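Local coordinates for ribonuclease mar1, putative (Trypanosoma cruzi, PDB 1YZV) that is of unknown function but belongs to the isochorismatase family, many of whose members are hydrolases of small molecules, at the interface of chains A and B. Residues are numbered along the deposited sequence; one frame, centred on the assembly and turned at random. Chains: chain A/B, Hypothetical protein.

The interface of chains A and B. Residues chain A 12, 172, 175, 178-179; chain B 121-122, 125-126.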
ATOM      1  N   LEU A  12      10.970  -4.535 -13.877  1.00 28.29           N
ATOM      2  CA  LEU A  12      10.794  -3.248 -14.510  1.00 26.81           C
ATOM      3  C   LEU A  12      10.709  -3.471 -16.011  1.00 26.53           C
ATOM      4  O   LEU A  12      10.957  -4.590 -16.484  1.00 22.04           O
ATOM      5  CB  LEU A  12      11.981  -2.358 -14.182  1.00 26.03           C
ATOM      6  CG  LEU A  12      12.148  -1.966 -12.699  1.00 22.40           C
ATOM      7  CD1 LEU A  12      13.435  -1.243 -12.533  1.00 21.46           C
ATOM      8  CD2 LEU A  12      10.968  -1.167 -12.205  1.00 25.45           C
ATOM      9  N   THR A 172       6.074   6.553 -13.004  1.00 21.63           N
ATOM     10  CA  THR A 172       5.892   7.911 -13.568  1.00 20.17           C
ATOM     11  C   THR A 172       6.617   7.990 -14.898  1.00 19.40           C
ATOM     12  O   THR A 172       7.590   7.290 -15.106  1.00 19.22           O
ATOM     13  CB  THR A 172       6.397   9.022 -12.615  1.00 22.54           C
ATOM     14  OG1 THR A 172       7.766   8.790 -12.305  1.00 22.17           O
ATOM     15  CG2 THR A 172       5.578   9.059 -11.336  1.00 21.51           C
ATOM     16  N   SER A 175      10.486   8.076 -14.785  1.00 20.18           N
ATOM     17  CA  SER A 175      10.995   6.803 -14.371  1.00 21.45           C
ATOM     18  C   SER A 175      10.919   5.812 -15.512  1.00 21.54           C
ATOM     19  O   SER A 175      11.918   5.158 -15.806  1.00 21.39           O
ATOM     20  CB  SER A 175      10.237   6.282 -13.180  1.00 20.57           C
ATOM     21  OG  SER A 175      10.900   5.187 -12.600  1.00 19.55           O
ATOM     22  N   MET A 178      13.648   6.408 -18.222  1.00 21.35           N
ATOM     23  CA  MET A 178      14.977   5.978 -17.776  1.00 21.55           C
ATOM     24  C   MET A 178      15.051   4.456 -17.569  1.00 22.35           C
ATOM     25  O   MET A 178      16.108   3.861 -17.781  1.00 22.57           O
ATOM     26  CB  MET A 178      15.369   6.752 -16.506  1.00 20.97           C
ATOM     27  CG  MET A 178      15.447   8.262 -16.734  1.00 26.36           C
ATOM     28  SD  MET A 178      16.749   8.673 -17.886  1.00 30.24           S
ATOM     29  CE  MET A 178      15.938   8.724 -19.489  1.00 48.23           C
ATOM     30  N   GLN A 179      13.899   3.824 -17.305  1.00 21.42           N
ATOM     31  CA  GLN A 179      13.774   2.346 -17.347  1.00 22.68           C
ATOM     32  C   GLN A 179      14.036   1.738 -18.726  1.00 22.29           C
ATOM     33  O   GLN A 179      14.681   0.681 -18.846  1.00 20.21           O
ATOM     34  CB  GLN A 179      12.397   1.859 -16.859  1.00 20.92           C
ATOM     35  CG  GLN A 179      12.201   1.969 -15.360  1.00 22.95           C
ATOM     36  CD  GLN A 179      10.719   1.789 -14.968  1.00 23.13           C
ATOM     37  OE1 GLN A 179      10.078   0.879 -15.440  1.00 25.33           O
ATOM     38  NE2 GLN A 179      10.197   2.684 -14.148  1.00 23.43           N
TER
ATOM     39  N   HIS B 121      13.614   7.297  -8.211  1.00 18.94           N
ATOM     40  CA  HIS B 121      12.915   6.673  -9.316  1.00 19.17           C
ATOM     41  C   HIS B 121      13.811   6.288 -10.465  1.00 19.49           C
ATOM     42  O   HIS B 121      13.344   5.769 -11.491  1.00 20.19           O
ATOM     43  CB  HIS B 121      11.788   7.585  -9.814  1.00 21.90           C
ATOM     44  CG  HIS B 121      12.260   8.883 -10.386  1.00 17.71           C
ATOM     45  ND1 HIS B 121      12.983   9.793  -9.650  1.00 22.52           N
ATOM     46  CD2 HIS B 121      12.144   9.409 -11.637  1.00 18.91           C
ATOM     47  CE1 HIS B 121      13.353  10.788 -10.439  1.00 21.00           C
ATOM     48  NE2 HIS B 121      12.789  10.620 -11.625  1.00 23.03           N
ATOM     49  N   VAL B 122      15.098   6.579 -10.336  1.00 21.75           N
ATOM     50  CA  VAL B 122      16.063   6.234 -11.398  1.00 21.51           C
ATOM     51  C   VAL B 122      17.177   5.315 -10.912  1.00 22.69           C
ATOM     52  O   VAL B 122      17.015   4.096 -10.843  1.00 19.18           O
ATOM     53  CB  VAL B 122      16.604   7.494 -12.122  1.00 21.62           C
ATOM     54  CG1 VAL B 122      17.559   7.121 -13.286  1.00 22.44           C
ATOM     55  CG2 VAL B 122      15.423   8.295 -12.691  1.00 23.94           C
ATOM     56  N   LEU B 125      15.906   2.985  -7.700  1.00 22.31           N
ATOM     57  CA  LEU B 125      14.998   2.001  -8.222  1.00 21.61           C
ATOM     58  C   LEU B 125      15.697   0.906  -9.038  1.00 22.98           C
ATOM     59  O   LEU B 125      15.405  -0.284  -8.856  1.00 20.29           O
ATOM     60  CB  LEU B 125      13.950   2.675  -9.105  1.00 21.48           C
ATOM     61  CG  LEU B 125      12.870   1.759  -9.689  1.00 22.09           C
ATOM     62  CD1 LEU B 125      12.077   1.109  -8.591  1.00 22.66           C
ATOM     63  CD2 LEU B 125      11.948   2.497 -10.678  1.00 20.21           C
ATOM     64  N   GLN B 126      16.447   1.313 -10.059  1.00 22.29           N
ATOM     65  CA  GLN B 126      17.126   0.363 -10.918  1.00 21.31           C
ATOM     66  C   GLN B 126      18.207  -0.490 -10.212  1.00 20.35           C
ATOM     67  O   GLN B 126      18.408  -1.643 -10.555  1.00 22.23           O
ATOM     68  CB  GLN B 126      17.692   1.038 -12.193  1.00 19.29           C
ATOM     69  CG  GLN B 126      16.579   1.716 -12.986  1.00 19.39           C
ATOM     70  CD  GLN B 126      16.951   2.140 -14.353  1.00 23.73           C
ATOM     71  OE1 GLN B 126      17.835   1.542 -14.999  1.00 21.53           O
ATOM     72  NE2 GLN B 126      16.272   3.185 -14.837  1.00 19.99           N
TER
HETATM   73  O   HOH W   1      14.028   4.632 -13.950  1.00 21.23           O
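A:Ser175, near the start of helix 173-181, meets B:His121 at the first turn of helix 120-133, and this is the tight part of the contact. The serine hydroxyl OG gives a hydrogen bond of 2.7 Å to the backbone carbonyl O of B:His121, reaching it in the carbonyl plane on a lone pair, with a C=O...OG angle of 139°. Its chi1 of -168° places OG anti to the backbone N and swings the hydroxyl toward the partner helix. A serine suits the place because it is short enough to let the helices come close, and its hydroxyl can give and accept at once: A:Gln179, one turn further on, donates to the same OG from NE2 at 3.0 Å, with OG practically in the plane of the amide. That second-shell bond should help orient the hydroxyl. The methyl CD2 of B:Leu125 lies 3.5 Å from A:Ser175 OG and packs against the amide of A:Gln179, while its other flank meets A:Leu12, giving this pair of bonds an apolar border. B:His121 turns its ring edge toward the backbone N of A:Ser175, and B:Val122 CG2 lies over one ring face near the rim.

Toward A:Met178 the contact is looser and wetter. B:Gln126, its chain extended beyond CG, brings NE2 to the carbonyl O of A:Met178 at 3.0 Å, but from above the carbonyl plane rather than along a lone pair. The same NE2 binds a water at 2.8 Å, which also contacts the carbonyls of A:Ser175 and B:His121 and so bridges the helices. A long amide suits this wider gap, and the unbranched CB and CG of A:Met178 offer an apolar surface to the two methyls of B:Val122, with CB 3.9 Å from CG1. In this patch helix 173-181 and the loop residue A:Leu12 of one copy meet helix 120-133 of the other, so different segments face each other here; the patch may help hold the deposited tetramer together, although the structure alone does not show that this assembly forms in solution.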